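Local atomic coordinates of alkaline serine protease (Thermobifida fusca, PDB entry 2PFE), a protein that probably cleaves peptide bonds inside proteins as a secreted serine endopeptidase of the chymotrypsin-like S1 family, related to alpha-lytic protease. Residues A51-V63 / Q170-Q182. Sequence-based numbering, arbitrary orientation. Where two conformers were deposited one is given.
Sequences AGSYFPGRDMGWV and QPINPLLSYFGLQ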
# COMPACT_ATOMS: atom_id res chain seq x y z
N ALA A 51 -13.52 3.07 2.65
CA ALA A 51 -14.61 3.00 1.70
C ALA A 51 -14.79 1.59 1.14
O ALA A 51 -15.89 1.22 0.73
CB ALA A 51 -14.40 4.00 0.57
N GLY A 52 -13.71 0.81 1.13
CA GLY A 52 -13.77 -0.58 0.71
C GLY A 52 -12.62 -1.34 1.34
O GLY A 52 -11.55 -0.79 1.50
N SER A 53 -12.85 -2.61 1.67
CA SER A 53 -11.84 -3.49 2.24
C SER A 53 -12.24 -4.95 2.02
O SER A 53 -13.33 -5.38 2.40
CB SER A 53 -11.63 -3.21 3.73
OG SER A 53 -10.86 -4.23 4.33
N TYR A 54 -11.35 -5.67 1.36
CA TYR A 54 -11.45 -7.11 1.18
C TYR A 54 -10.25 -7.75 1.87
O TYR A 54 -9.11 -7.67 1.37
CB TYR A 54 -11.44 -7.44 -0.31
CG TYR A 54 -12.04 -8.79 -0.64
CD1 TYR A 54 -11.67 -9.92 0.07
CD2 TYR A 54 -12.94 -8.93 -1.69
CE1 TYR A 54 -12.23 -11.18 -0.23
CE2 TYR A 54 -13.49 -10.18 -2.00
CZ TYR A 54 -13.12 -11.29 -1.27
OH TYR A 54 -13.68 -12.52 -1.58
N PHE A 55 -10.52 -8.36 3.03
CA PHE A 55 -9.52 -9.05 3.84
C PHE A 55 -10.26 -9.88 4.86
O PHE A 55 -11.14 -9.37 5.52
CB PHE A 55 -8.58 -8.08 4.60
CG PHE A 55 -7.64 -8.81 5.54
CD1 PHE A 55 -6.50 -9.43 5.03
CD2 PHE A 55 -7.92 -8.93 6.90
CE1 PHE A 55 -5.62 -10.15 5.88
CE2 PHE A 55 -7.06 -9.63 7.75
CZ PHE A 55 -5.90 -10.23 7.24
N PRO A 56 -9.88 -11.15 5.00
CA PRO A 56 -8.87 -11.94 4.26
C PRO A 56 -9.34 -12.37 2.85
O PRO A 56 -10.24 -11.75 2.27
CB PRO A 56 -8.67 -13.16 5.16
CG PRO A 56 -10.03 -13.34 5.85
CD PRO A 56 -10.52 -11.93 6.09
N GLY A 57 -8.74 -13.43 2.32
CA GLY A 57 -8.99 -13.83 0.94
C GLY A 57 -8.11 -13.02 0.00
O GLY A 57 -7.25 -13.57 -0.70
N ARG A 58 -8.36 -11.71 -0.03
CA ARG A 58 -7.42 -10.74 -0.62
C ARG A 58 -6.90 -9.86 0.52
O ARG A 58 -7.19 -10.13 1.68
CB ARG A 58 -8.08 -9.93 -1.74
CG ARG A 58 -8.61 -10.73 -2.95
CD ARG A 58 -7.46 -11.33 -3.81
NE ARG A 58 -7.66 -11.12 -5.25
CZ ARG A 58 -6.82 -10.48 -6.07
NH1 ARG A 58 -5.64 -9.99 -5.65
NH2 ARG A 58 -7.14 -10.36 -7.35
N ASP A 59 -6.13 -8.83 0.18
CA ASP A 59 -5.70 -7.87 1.20
C ASP A 59 -5.63 -6.46 0.61
O ASP A 59 -4.55 -5.86 0.45
CB ASP A 59 -4.39 -8.27 1.90
CG ASP A 59 -4.12 -7.45 3.15
OD1 ASP A 59 -4.98 -6.61 3.51
OD2 ASP A 59 -3.07 -7.63 3.79
N MET A 60 -6.82 -5.97 0.27
CA MET A 60 -6.96 -4.76 -0.51
C MET A 60 -8.06 -3.86 0.07
O MET A 60 -9.11 -4.34 0.52
CB MET A 60 -7.28 -5.11 -1.96
CG MET A 60 -8.52 -5.95 -2.16
SD MET A 60 -8.76 -6.34 -3.89
CE MET A 60 -7.39 -7.34 -4.34
N GLY A 61 -7.83 -2.55 0.00
CA GLY A 61 -8.76 -1.59 0.57
C GLY A 61 -8.49 -0.21 0.03
O GLY A 61 -7.46 0.02 -0.64
N TRP A 62 -9.42 0.69 0.30
CA TRP A 62 -9.15 2.09 0.08
C TRP A 62 -9.90 2.96 1.07
O TRP A 62 -10.92 2.54 1.63
CB TRP A 62 -9.41 2.51 -1.38
CG TRP A 62 -10.83 2.72 -1.75
CD1 TRP A 62 -11.78 1.76 -1.95
CD2 TRP A 62 -11.47 3.98 -2.02
NE1 TRP A 62 -12.98 2.35 -2.32
CE2 TRP A 62 -12.81 3.70 -2.38
CE3 TRP A 62 -11.03 5.31 -2.01
CZ2 TRP A 62 -13.73 4.71 -2.69
CZ3 TRP A 62 -11.95 6.33 -2.33
CH2 TRP A 62 -13.29 6.01 -2.66
N VAL A 63 -9.33 4.13 1.31
CA VAL A 63 -9.85 5.12 2.25
C VAL A 63 -10.31 6.34 1.47
O VAL A 63 -9.55 6.89 0.68
CB VAL A 63 -8.77 5.51 3.29
CG1 VAL A 63 -9.21 6.73 4.12
CG2 VAL A 63 -8.46 4.29 4.19
N GLN A 170 0.06 -6.94 -1.93
CA GLN A 170 -1.17 -7.09 -2.69
C GLN A 170 -0.97 -6.28 -3.97
O GLN A 170 -0.79 -5.08 -3.90
CB GLN A 170 -2.32 -6.52 -1.83
CG GLN A 170 -3.55 -6.08 -2.60
CD GLN A 170 -4.26 -7.26 -3.26
OE1 GLN A 170 -4.36 -7.33 -4.49
NE2 GLN A 170 -4.74 -8.20 -2.45
N PRO A 171 -0.95 -6.93 -5.14
CA PRO A 171 -0.81 -6.21 -6.41
C PRO A 171 -1.86 -5.09 -6.57
O PRO A 171 -3.02 -5.23 -6.13
CB PRO A 171 -0.94 -7.31 -7.47
CG PRO A 171 -0.44 -8.53 -6.74
CD PRO A 171 -1.02 -8.39 -5.35
N ILE A 172 -1.42 -3.98 -7.15
CA ILE A 172 -2.26 -2.79 -7.20
C ILE A 172 -3.37 -2.86 -8.22
O ILE A 172 -4.48 -2.39 -7.96
CB ILE A 172 -1.43 -1.49 -7.38
CG1 ILE A 172 -2.29 -0.23 -7.22
CG2 ILE A 172 -0.69 -1.46 -8.73
CD1 ILE A 172 -2.93 -0.08 -5.85
N ASN A 173 -3.11 -3.46 -9.38
CA ASN A 173 -4.12 -3.47 -10.41
C ASN A 173 -5.42 -4.20 -10.05
O ASN A 173 -6.50 -3.68 -10.36
CB ASN A 173 -3.52 -3.91 -11.75
CG ASN A 173 -2.63 -2.85 -12.37
OD1 ASN A 173 -2.78 -1.65 -12.10
ND2 ASN A 173 -1.68 -3.28 -13.18
N PRO A 174 -5.34 -5.38 -9.40
CA PRO A 174 -6.57 -6.00 -8.89
C PRO A 174 -7.33 -5.12 -7.90
O PRO A 174 -8.56 -5.18 -7.87
CB PRO A 174 -6.07 -7.28 -8.21
CG PRO A 174 -4.82 -7.61 -8.92
CD PRO A 174 -4.18 -6.27 -9.17
N LEU A 175 -6.62 -4.34 -7.10
CA LEU A 175 -7.23 -3.47 -6.10
C LEU A 175 -8.00 -2.34 -6.83
O LEU A 175 -9.17 -2.07 -6.53
CB LEU A 175 -6.14 -2.91 -5.16
CG LEU A 175 -6.60 -2.02 -4.00
CD1 LEU A 175 -5.52 -1.99 -2.92
CD2 LEU A 175 -6.92 -0.61 -4.45
N LEU A 176 -7.36 -1.72 -7.82
CA LEU A 176 -7.99 -0.62 -8.54
C LEU A 176 -9.23 -1.14 -9.27
O LEU A 176 -10.28 -0.50 -9.29
CB LEU A 176 -7.03 0.01 -9.54
CG LEU A 176 -5.73 0.56 -8.96
CD1 LEU A 176 -4.79 0.91 -10.11
CD2 LEU A 176 -6.05 1.78 -8.08
N SER A 177 -9.09 -2.33 -9.85
CA SER A 177 -10.21 -2.94 -10.58
C SER A 177 -11.39 -3.29 -9.66
O SER A 177 -12.54 -2.96 -9.97
CB SER A 177 -9.74 -4.17 -11.36
OG SER A 177 -10.82 -4.81 -12.02
N TYR A 178 -11.11 -3.95 -8.53
CA TYR A 178 -12.19 -4.41 -7.65
C TYR A 178 -13.03 -3.26 -7.15
O TYR A 178 -14.25 -3.35 -7.09
CB TYR A 178 -11.63 -5.15 -6.45
CG TYR A 178 -12.69 -5.93 -5.69
CD1 TYR A 178 -13.09 -7.20 -6.12
CD2 TYR A 178 -13.32 -5.39 -4.56
CE1 TYR A 178 -14.07 -7.92 -5.43
CE2 TYR A 178 -14.31 -6.10 -3.87
CZ TYR A 178 -14.69 -7.36 -4.32
OH TYR A 178 -15.66 -8.07 -3.66
N PHE A 179 -12.35 -2.19 -6.76
CA PHE A 179 -13.02 -1.03 -6.16
C PHE A 179 -13.41 0.06 -7.15
O PHE A 179 -13.98 1.08 -6.76
CB PHE A 179 -12.19 -0.45 -5.01
CG PHE A 179 -12.00 -1.40 -3.87
CD1 PHE A 179 -10.72 -1.89 -3.58
CD2 PHE A 179 -13.09 -1.84 -3.12
CE1 PHE A 179 -10.52 -2.78 -2.54
CE2 PHE A 179 -12.89 -2.74 -2.08
CZ PHE A 179 -11.61 -3.22 -1.79
N GLY A 180 -13.13 -0.17 -8.44
CA GLY A 180 -13.44 0.80 -9.49
C GLY A 180 -12.74 2.14 -9.29
O GLY A 180 -13.39 3.20 -9.33
N LEU A 181 -11.42 2.09 -9.06
CA LEU A 181 -10.57 3.26 -8.73
C LEU A 181 -9.64 3.63 -9.88
O LEU A 181 -9.20 2.75 -10.65
CB LEU A 181 -9.72 2.94 -7.49
CG LEU A 181 -10.53 2.55 -6.25
CD1 LEU A 181 -9.62 2.04 -5.13
CD2 LEU A 181 -11.39 3.72 -5.77
N GLN A 182 -9.32 4.92 -9.98
CA GLN A 182 -8.33 5.40 -10.92
C GLN A 182 -7.11 5.87 -10.13
O GLN A 182 -7.23 6.62 -9.16
CB GLN A 182 -8.91 6.54 -11.78
CG GLN A 182 -10.10 6.11 -12.66
CD GLN A 182 -11.43 5.98 -11.88
OE1 GLN A 182 -11.80 6.88 -11.11
NE2 GLN A 182 -12.15 4.86 -12.09
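The C-terminal helix of this chymotrypsin-like double beta-barrel protease, residues 172-179, packs on the hairpin of strands 51-54 and 60-63 through Met60, Trp62 and Phe179. Its axis crosses strand 60-63 at -61°. The Phe179 ring points its far edge into the hairpin backbone, with CZ 3.6 Å from Met60 O at that edge and CE2 3.6 Å from Gly52 CA. Gly52, without a side chain, leaves the room that the ring takes up. Trp62 faces Ala51 and Gly52 across a classic beta bulge. Its CD1 sits over one face of Phe179, 3.7 Å from CG, with the two rings oblique. Leu181 CD2 makes a CH-pi contact 3.8 Å from the centroid of the Trp62 six-membered ring. Ala51 CB lies against the opposite indole face, toward its rim. An alanine in place of Trp62 would probably leave a gap between Ala51 and Leu181 and remove the indole CD1 from over one face of Phe179.

Helix 172-179 follows strand 164-171 of the second barrel, so the contact joins the end of that strand to the hairpin of the first. A Schellman motif at Gly180, with positive phi, follows the last turn and lets Leu181 fold back onto Trp62. With Met60 chi1 at 58°, CG is set against Phe179 CE1 and the sulfur beside Tyr178 CB, in oblique Met-aromatic contacts with both rings. Met60 CB rests 3.7 Å from Leu175 CD1. Farther out, Tyr54 turns its ring edge to the face of Tyr178 in an offset edge-to-face pair, planes at 77°. Arg58 NH2 lies 3.4 Å from Pro174 CB, and Met60 CE lies above one guanidinium face, offset toward its rim. Between Arg58 and Met60 is Asp59, predicted to belong to the charge relay system. Its OD2 is hydrogen-bonded to His35 ND1 and Ser155 OG.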